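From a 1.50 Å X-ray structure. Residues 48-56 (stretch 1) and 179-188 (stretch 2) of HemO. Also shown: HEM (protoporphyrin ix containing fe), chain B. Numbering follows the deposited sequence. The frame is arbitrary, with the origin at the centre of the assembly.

Stretch 1 (48-56) LQSVFHKAV
Stretch 2 179-188: EAFAFYKVVL

Two helices that run in roughly opposite directions can be held together without any hydrogen bond between them, provided that their side chains interlock, and residues 48-56 and 179-188 of HemO illustrate the principle. Both stretches are helical, with phi near -60° and psi near -45° over most of their length; in the first, psi rises to -23° at Ala55, and Val56 has phi/psi of -106/2°. Their axes approach to 9.6 Å, with 146° between the N-to-C directions. In register, Leu48 CA lies 5.8 Å from Leu188 CA, and Phe52 CA lies 6.4 Å from Tyr184 CA, so one turn forward on the first helix corresponds to one turn back on the second. Backbone bonds from residue i+4 to i, such as Phe52 N to Leu48 O at 3.1 Å and Leu188 N to Tyr184 O at 3.0 Å, maintain each helix internally. His53 (chi1 -80°) adds a side-chain bond, ND1 to Gln49 O at 3.2 Å.

Aromatic contacts form the centre. Phe52 and Tyr184 both adopt t at chi1, with chi2 of 76° and 89°. The edge of Tyr184 addresses the face of Phe52, with centroids 5.5 Å apart, planes at 77°, and Phe52 CG 3.8 Å from Tyr184 CD1. Leu48, in the tp rotamer, sets CD1 3.9 Å from the centroid of the Tyr184 ring, only 11° off its normal. Over the opposite face of that ring lies the heme methyl CMC, 3.4 Å from Tyr184 CZ. The flat phenol thus fits between a branched aliphatic group and the heme, while Phe52 CZ reaches heme CBC at 4.0 Å.

Apolar packing extends these contacts. The branched end of Leu48 also serves here: CD1 meets Val187 CG1 at 3.6 Å, and CD2 meets Leu188 CB at 3.9 Å. Val51 and Val187, both t and both directed toward the partner helix, touch through Val51 CG1 and Val187 CG2 at 3.9 Å. Phe183 (chi1 t, chi2 67°) spans neighbouring turns: its CZ lies 4.0 Å from Val51 CG1 and its CE2 4.1 Å from Ala55 CB. Another small residue, Ala180, has its CB 4.4 Å from Phe52 CE1.

Polar groups approach at one point. Gln49 points its CA-to-CB bond away, but chi1 -65°, chi2 -80° and chi3 -102° bring NE2 to 2.7 Å from Tyr184 OH; the angle is too poor for a hydrogen bond. The association therefore rests on apolar and aromatic packing, burying 495 Å² over both sides, with Leu48 (98 Å²) and Tyr184 (93 Å²) covered most.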

ATOM      1  N   LEU A  48       4.283  -5.759   8.466  1.00 17.80           N
ATOM      2  CA  LEU A  48       3.104  -5.750   7.641  1.00 17.19           C
ATOM      3  C   LEU A  48       3.373  -4.995   6.321  1.00 16.48           C
ATOM      4  O   LEU A  48       3.082  -5.526   5.235  1.00 16.83           O
ATOM      5  CB  LEU A  48       1.933  -5.152   8.421  1.00 17.44           C
ATOM      6  CG  LEU A  48       0.839  -4.450   7.609  1.00 17.15           C
ATOM      7  CD1 LEU A  48       0.093  -5.497   6.834  1.00 18.43           C
ATOM      8  CD2 LEU A  48      -0.068  -3.649   8.596  1.00 18.29           C
ATOM      9  N   GLN A  49       3.952  -3.797   6.421  1.00 16.36           N
ATOM     10  CA  GLN A  49       4.283  -3.005   5.254  1.00 16.07           C
ATOM     11  C   GLN A  49       5.263  -3.784   4.358  1.00 17.70           C
ATOM     12  O   GLN A  49       5.153  -3.737   3.125  1.00 17.93           O
ATOM     13  CB  GLN A  49       4.889  -1.642   5.665  1.00 17.38           C
ATOM     14  CG  GLN A  49       3.958  -0.698   6.417  1.00 16.91           C
ATOM     15  CD  GLN A  49       3.036   0.030   5.486  1.00 17.97           C
ATOM     16  OE1 GLN A  49       3.248   1.218   5.166  1.00 21.80           O
ATOM     17  NE2 GLN A  49       1.983  -0.657   5.040  1.00 17.58           N
ATOM     18  N   SER A  50       6.221  -4.482   4.959  1.00 18.26           N
ATOM     19  CA  SER A  50       7.206  -5.282   4.168  1.00 18.60           C
ATOM     20  C   SER A  50       6.553  -6.329   3.296  1.00 17.38           C
ATOM     21  O   SER A  50       6.908  -6.489   2.098  1.00 17.46           O
ATOM     22  CB  SER A  50       8.238  -5.994   5.078  1.00 19.68           C
ATOM     23  OG  SER A  50       9.151  -6.726   4.267  1.00 24.06           O
ATOM     24  N   VAL A  51       5.599  -7.042   3.842  1.00 16.87           N
ATOM     25  CA  VAL A  51       4.925  -8.106   3.135  1.00 15.97           C
ATOM     26  C   VAL A  51       4.110  -7.539   2.000  1.00 15.75           C
ATOM     27  O   VAL A  51       4.126  -8.054   0.855  1.00 16.83           O
ATOM     28  CB  VAL A  51       4.015  -8.950   4.071  1.00 16.68           C
ATOM     29  CG1 VAL A  51       3.212  -9.996   3.315  1.00 16.96           C
ATOM     30  CG2 VAL A  51       4.850  -9.604   5.110  1.00 18.50           C
ATOM     31  N   PHE A  52       3.346  -6.505   2.289  1.00 14.86           N
ATOM     32  CA  PHE A  52       2.543  -5.900   1.234  1.00 16.16           C
ATOM     33  C   PHE A  52       3.411  -5.390   0.078  1.00 15.36           C
ATOM     34  O   PHE A  52       3.103  -5.598  -1.113  1.00 15.45           O
ATOM     35  CB  PHE A  52       1.644  -4.780   1.764  1.00 16.35           C
ATOM     36  CG  PHE A  52       0.785  -4.176   0.680  1.00 17.55           C
ATOM     37  CD1 PHE A  52      -0.332  -4.847   0.206  1.00 19.04           C
ATOM     38  CD2 PHE A  52       1.095  -2.969   0.152  1.00 20.68           C
ATOM     39  CE1 PHE A  52      -1.108  -4.294  -0.815  1.00 21.39           C
ATOM     40  CE2 PHE A  52       0.298  -2.435  -0.859  1.00 23.31           C
ATOM     41  CZ  PHE A  52      -0.758  -3.100  -1.304  1.00 20.93           C
ATOM     42  N   HIS A  53       4.456  -4.655   0.407  1.00 16.06           N
ATOM     43  CA  HIS A  53       5.300  -4.088  -0.656  1.00 16.26           C
ATOM     44  C   HIS A  53       6.100  -5.177  -1.377  1.00 16.50           C
ATOM     45  O   HIS A  53       6.345  -5.073  -2.571  1.00 17.72           O
ATOM     46  CB  HIS A  53       6.165  -2.964  -0.090  1.00 17.46           C
ATOM     47  CG  HIS A  53       5.391  -1.698   0.025  1.00 19.02           C
ATOM     48  ND1 HIS A  53       4.806  -1.232   1.197  1.00 22.46           N
ATOM     49  CD2 HIS A  53       4.985  -0.862  -0.952  1.00 20.44           C
ATOM     50  CE1 HIS A  53       4.153  -0.115   0.934  1.00 21.88           C
ATOM     51  NE2 HIS A  53       4.233   0.122  -0.363  1.00 23.61           N
ATOM     52  N   LYS A  54       6.474  -6.247  -0.707  1.00 17.39           N
ATOM     53  CA  LYS A  54       7.071  -7.365  -1.441  1.00 16.96           C
ATOM     54  C   LYS A  54       6.094  -7.952  -2.465  1.00 17.29           C
ATOM     55  O   LYS A  54       6.467  -8.274  -3.601  1.00 17.22           O
ATOM     56  CB  LYS A  54       7.562  -8.441  -0.465  1.00 17.80           C
ATOM     57  CG  LYS A  54       8.054  -9.749  -1.134  1.00 19.72           C
ATOM     58  CD  LYS A  54       9.225  -9.578  -2.003  1.00 23.08           C
ATOM     59  CE  LYS A  54       9.588 -10.908  -2.721  1.00 24.20           C
ATOM     60  NZ  LYS A  54      10.968 -10.853  -3.261  1.00 27.14           N
ATOM     61  N   ALA A  55       4.850  -8.125  -2.076  1.00 17.67           N
ATOM     62  CA  ALA A  55       3.809  -8.709  -2.888  1.00 15.37           C
ATOM     63  C   ALA A  55       3.547  -7.947  -4.184  1.00 16.70           C
ATOM     64  O   ALA A  55       2.935  -8.514  -5.098  1.00 18.45           O
ATOM     65  CB  ALA A  55       2.512  -8.826  -2.086  1.00 17.16           C
ATOM     66  N   VAL A  56       3.893  -6.666  -4.217  1.00 16.18           N
ATOM     67  CA  VAL A  56       3.668  -5.905  -5.429  1.00 17.05           C
ATOM     68  C   VAL A  56       4.929  -5.610  -6.194  1.00 16.99           C
ATOM     69  O   VAL A  56       4.878  -4.984  -7.255  1.00 17.61           O
ATOM     70  CB  VAL A  56       2.875  -4.602  -5.185  1.00 17.81           C
ATOM     71  CG1 VAL A  56       1.444  -4.865  -4.684  1.00 18.25           C
ATOM     72  CG2 VAL A  56       3.654  -3.627  -4.286  1.00 17.31           C
ATOM     73  N   GLU A 179      -9.081  -7.134  -3.747  1.00 18.66           N
ATOM     74  CA  GLU A 179      -8.269  -8.227  -3.248  1.00 19.98           C
ATOM     75  C   GLU A 179      -6.971  -7.770  -2.602  1.00 17.45           C
ATOM     76  O   GLU A 179      -6.553  -8.377  -1.606  1.00 17.61           O
ATOM     77  CB  GLU A 179      -8.036  -9.291  -4.318  1.00 20.71           C
ATOM     78  CG  GLU A 179      -9.339  -9.991  -4.717  1.00 23.62           C
ATOM     79  CD  GLU A 179      -9.213 -10.946  -5.879  1.00 27.68           C
ATOM     80  OE1 GLU A 179      -8.093 -11.411  -6.149  1.00 29.21           O
ATOM     81  OE2 GLU A 179     -10.265 -11.281  -6.455  1.00 28.42           O
ATOM     82  N   ALA A 180      -6.356  -6.693  -3.099  1.00 15.59           N
ATOM     83  CA  ALA A 180      -5.114  -6.110  -2.503  1.00 15.41           C
ATOM     84  C   ALA A 180      -5.426  -5.563  -1.113  1.00 15.81           C
ATOM     85  O   ALA A 180      -4.706  -5.861  -0.164  1.00 14.64           O
ATOM     86  CB  ALA A 180      -4.580  -5.071  -3.343  1.00 15.19           C
ATOM     87  N   PHE A 181      -6.537  -4.836  -1.003  1.00 14.35           N
ATOM     88  CA  PHE A 181      -6.943  -4.344   0.318  1.00 14.73           C
ATOM     89  C   PHE A 181      -7.257  -5.475   1.246  1.00 14.82           C
ATOM     90  O   PHE A 181      -6.916  -5.418   2.429  1.00 14.86           O
ATOM     91  CB  PHE A 181      -8.150  -3.398   0.244  1.00 14.07           C
ATOM     92  CG  PHE A 181      -7.849  -1.969  -0.203  1.00 15.47           C
ATOM     93  CD1 PHE A 181      -8.441  -1.446  -1.371  1.00 16.90           C
ATOM     94  CD2 PHE A 181      -7.020  -1.122   0.530  1.00 15.82           C
ATOM     95  CE1 PHE A 181      -8.219  -0.150  -1.752  1.00 17.77           C
ATOM     96  CE2 PHE A 181      -6.829   0.180   0.142  1.00 16.67           C
ATOM     97  CZ  PHE A 181      -7.409   0.663  -1.035  1.00 17.42           C
ATOM     98  N   ALA A 182      -7.945  -6.517   0.755  1.00 15.31           N
ATOM     99  CA  ALA A 182      -8.270  -7.629   1.628  1.00 16.55           C
ATOM    100  C   ALA A 182      -7.042  -8.345   2.117  1.00 16.11           C
ATOM    101  O   ALA A 182      -6.959  -8.723   3.268  1.00 17.57           O
ATOM    102  CB  ALA A 182      -9.169  -8.590   0.945  1.00 17.73           C
ATOM    103  N   PHE A 183      -6.071  -8.548   1.227  1.00 16.27           N
ATOM    104  CA  PHE A 183      -4.805  -9.153   1.602  1.00 14.55           C
ATOM    105  C   PHE A 183      -4.063  -8.312   2.659  1.00 15.01           C
ATOM    106  O   PHE A 183      -3.537  -8.863   3.613  1.00 15.72           O
ATOM    107  CB  PHE A 183      -3.935  -9.385   0.362  1.00 15.33           C
ATOM    108  CG  PHE A 183      -2.551  -9.943   0.666  1.00 16.34           C
ATOM    109  CD1 PHE A 183      -2.410 -11.224   1.181  1.00 18.62           C
ATOM    110  CD2 PHE A 183      -1.418  -9.162   0.542  1.00 16.80           C
ATOM    111  CE1 PHE A 183      -1.201 -11.718   1.452  1.00 18.95           C
ATOM    112  CE2 PHE A 183      -0.169  -9.693   0.826  1.00 17.57           C
ATOM    113  CZ  PHE A 183      -0.090 -10.969   1.294  1.00 18.34           C
ATOM    114  N   TYR A 184      -4.028  -7.001   2.498  1.00 13.89           N
ATOM    115  CA  TYR A 184      -3.444  -6.147   3.511  1.00 13.54           C
ATOM    116  C   TYR A 184      -4.001  -6.429   4.890  1.00 13.56           C
ATOM    117  O   TYR A 184      -3.227  -6.568   5.839  1.00 15.13           O
ATOM    118  CB  TYR A 184      -3.596  -4.681   3.175  1.00 12.60           C
ATOM    119  CG  TYR A 184      -2.719  -3.743   4.007  1.00 13.54           C
ATOM    120  CD1 TYR A 184      -1.447  -3.391   3.636  1.00 15.17           C
ATOM    121  CD2 TYR A 184      -3.164  -3.218   5.195  1.00 13.42           C
ATOM    122  CE1 TYR A 184      -0.651  -2.561   4.404  1.00 14.77           C
ATOM    123  CE2 TYR A 184      -2.381  -2.384   5.958  1.00 15.93           C
ATOM    124  CZ  TYR A 184      -1.160  -2.022   5.557  1.00 15.09           C
ATOM    125  OH  TYR A 184      -0.372  -1.223   6.339  1.00 17.91           O
ATOM    126  N   LYS A 185      -5.313  -6.572   4.997  1.00 13.88           N
ATOM    127  CA  LYS A 185      -5.890  -6.856   6.302  1.00 14.25           C
ATOM    128  C   LYS A 185      -5.589  -8.281   6.777  1.00 14.69           C
ATOM    129  O   LYS A 185      -5.427  -8.485   7.968  1.00 16.09           O
ATOM    130  CB  LYS A 185      -7.389  -6.624   6.291  1.00 15.18           C
ATOM    131  CG  LYS A 185      -7.779  -5.159   6.057  1.00 16.15           C
ATOM    132  CD  LYS A 185      -9.250  -4.797   6.360  1.00 17.32           C
ATOM    133  CE  LYS A 185     -10.175  -5.298   5.322  1.00 19.24           C
ATOM    134  NZ  LYS A 185     -11.622  -5.021   5.670  1.00 18.66           N
ATOM    135  N   VAL A 186      -5.553  -9.268   5.889  1.00 16.53           N
ATOM    136  CA  VAL A 186      -5.158 -10.631   6.300  1.00 17.02           C
ATOM    137  C   VAL A 186      -3.764 -10.569   6.941  1.00 17.65           C
ATOM    138  O   VAL A 186      -3.550 -11.126   8.054  1.00 19.06           O
ATOM    139  CB  VAL A 186      -5.123 -11.621   5.100  1.00 17.56           C
ATOM    140  CG1 VAL A 186      -4.356 -12.907   5.465  1.00 18.61           C
ATOM    141  CG2 VAL A 186      -6.517 -11.889   4.587  1.00 18.90           C
ATOM    142  N   VAL A 187      -2.817  -9.904   6.306  1.00 17.13           N
ATOM    143  CA  VAL A 187      -1.474  -9.774   6.835  1.00 17.31           C
ATOM    144  C   VAL A 187      -1.445  -9.026   8.190  1.00 17.07           C
ATOM    145  O   VAL A 187      -0.735  -9.431   9.122  1.00 18.81           O
ATOM    146  CB  VAL A 187      -0.506  -9.137   5.807  1.00 18.85           C
ATOM    147  CG1 VAL A 187       0.848  -8.956   6.407  1.00 18.82           C
ATOM    148  CG2 VAL A 187      -0.472  -9.990   4.549  1.00 19.95           C
ATOM    149  N   LEU A 188      -2.187  -7.926   8.274  1.00 16.18           N
ATOM    150  CA  LEU A 188      -2.259  -7.121   9.471  1.00 16.52           C
ATOM    151  C   LEU A 188      -2.741  -7.999  10.616  1.00 17.79           C
ATOM    152  O   LEU A 188      -2.137  -8.006  11.690  1.00 18.26           O
ATOM    153  CB  LEU A 188      -3.185  -5.925   9.203  1.00 15.20           C
ATOM    154  CG  LEU A 188      -3.377  -4.925  10.345  1.00 15.88           C
ATOM    155  CD1 LEU A 188      -4.003  -3.654   9.804  1.00 14.35           C
ATOM    156  CD2 LEU A 188      -4.174  -5.407  11.548  1.00 16.12           C
TER
HETATM  157  CHA HEM B 300      -5.750   7.649  -0.287  1.00 21.93           C
HETATM  158  CHB HEM B 300      -5.438   7.927   4.537  1.00 21.71           C
HETATM  159  CHC HEM B 300      -3.691   3.374   4.670  1.00 20.05           C
HETATM  160  CHD HEM B 300      -4.473   2.953  -0.125  1.00 19.34           C
HETATM  161  C1A HEM B 300      -5.724   8.146   0.993  1.00 22.53           C
HETATM  162  C2A HEM B 300      -5.951   9.555   1.386  1.00 24.44           C
HETATM  163  C3A HEM B 300      -5.859   9.596   2.714  1.00 23.29           C
HETATM  164  C4A HEM B 300      -5.591   8.258   3.222  1.00 21.84           C
HETATM  165  CMA HEM B 300      -6.025  10.863   3.589  1.00 26.04           C
HETATM  166  CAA HEM B 300      -6.184  10.802   0.485  0.70 25.13           C
HETATM  167  CBA HEM B 300      -4.840  11.495   0.258  0.70 27.00           C
HETATM  168  CGA HEM B 300      -4.949  12.638  -0.733  0.70 26.47           C
HETATM  169  O1A HEM B 300      -5.946  12.662  -1.512  0.70 28.59           O
HETATM  170  O2A HEM B 300      -4.041  13.523  -0.713  0.70 28.76           O
HETATM  171  C1B HEM B 300      -4.932   6.726   5.009  1.00 21.71           C
HETATM  172  C2B HEM B 300      -4.626   6.441   6.384  1.00 21.95           C
HETATM  173  C3B HEM B 300      -4.168   5.157   6.441  1.00 19.45           C
HETATM  174  C4B HEM B 300      -4.115   4.650   5.072  1.00 20.33           C
HETATM  175  CMB HEM B 300      -4.836   7.493   7.502  1.00 24.03           C
HETATM  176  CAB HEM B 300      -3.659   4.390   7.663  1.00 20.92           C
HETATM  177  CBB HEM B 300      -4.197   4.564   8.866  1.00 22.12           C
HETATM  178  C1C HEM B 300      -3.702   2.902   3.384  1.00 17.87           C
HETATM  179  C2C HEM B 300      -3.175   1.611   2.943  1.00 19.32           C
HETATM  180  C3C HEM B 300      -3.452   1.482   1.636  1.00 19.45           C
HETATM  181  C4C HEM B 300      -4.049   2.699   1.157  1.00 19.35           C
HETATM  182  CMC HEM B 300      -2.567   0.571   3.896  1.00 21.90           C
HETATM  183  CAC HEM B 300      -3.142   0.313   0.711  1.00 21.90           C
HETATM  184  CBC HEM B 300      -2.903  -0.889   1.226  1.00 25.59           C
HETATM  185  C1D HEM B 300      -4.890   4.172  -0.557  1.00 19.10           C
HETATM  186  C2D HEM B 300      -5.228   4.424  -1.934  1.00 18.06           C
HETATM  187  C3D HEM B 300      -5.645   5.859  -1.999  1.00 20.10           C
HETATM  188  C4D HEM B 300      -5.498   6.340  -0.646  1.00 21.03           C
HETATM  189  CMD HEM B 300      -5.176   3.400  -3.070  1.00 18.84           C
HETATM  190  CAD HEM B 300      -6.047   6.684  -3.221  1.00 22.64           C
HETATM  191  CBD HEM B 300      -7.509   7.019  -3.243  1.00 22.18           C
HETATM  192  CGD HEM B 300      -7.719   7.723  -4.566  1.00 25.59           C
HETATM  193  O1D HEM B 300      -7.960   7.011  -5.571  1.00 23.73           O
HETATM  194  O2D HEM B 300      -7.710   8.992  -4.595  1.00 28.65           O
HETATM  195  NA  HEM B 300      -5.500   7.410   2.132  1.00 20.91           N
HETATM  196  NB  HEM B 300      -4.648   5.603   4.246  1.00 20.54           N
HETATM  197  NC  HEM B 300      -4.196   3.514   2.270  1.00 17.75           N
HETATM  198  ND  HEM B 300      -5.060   5.328   0.219  1.00 20.32           N
HETATM  199 FE   HEM B 300      -4.960   5.442   2.218  1.00 19.42          FE
HETATM  200  O   HOH W   1      -3.107   5.977   1.918  1.00 31.79           O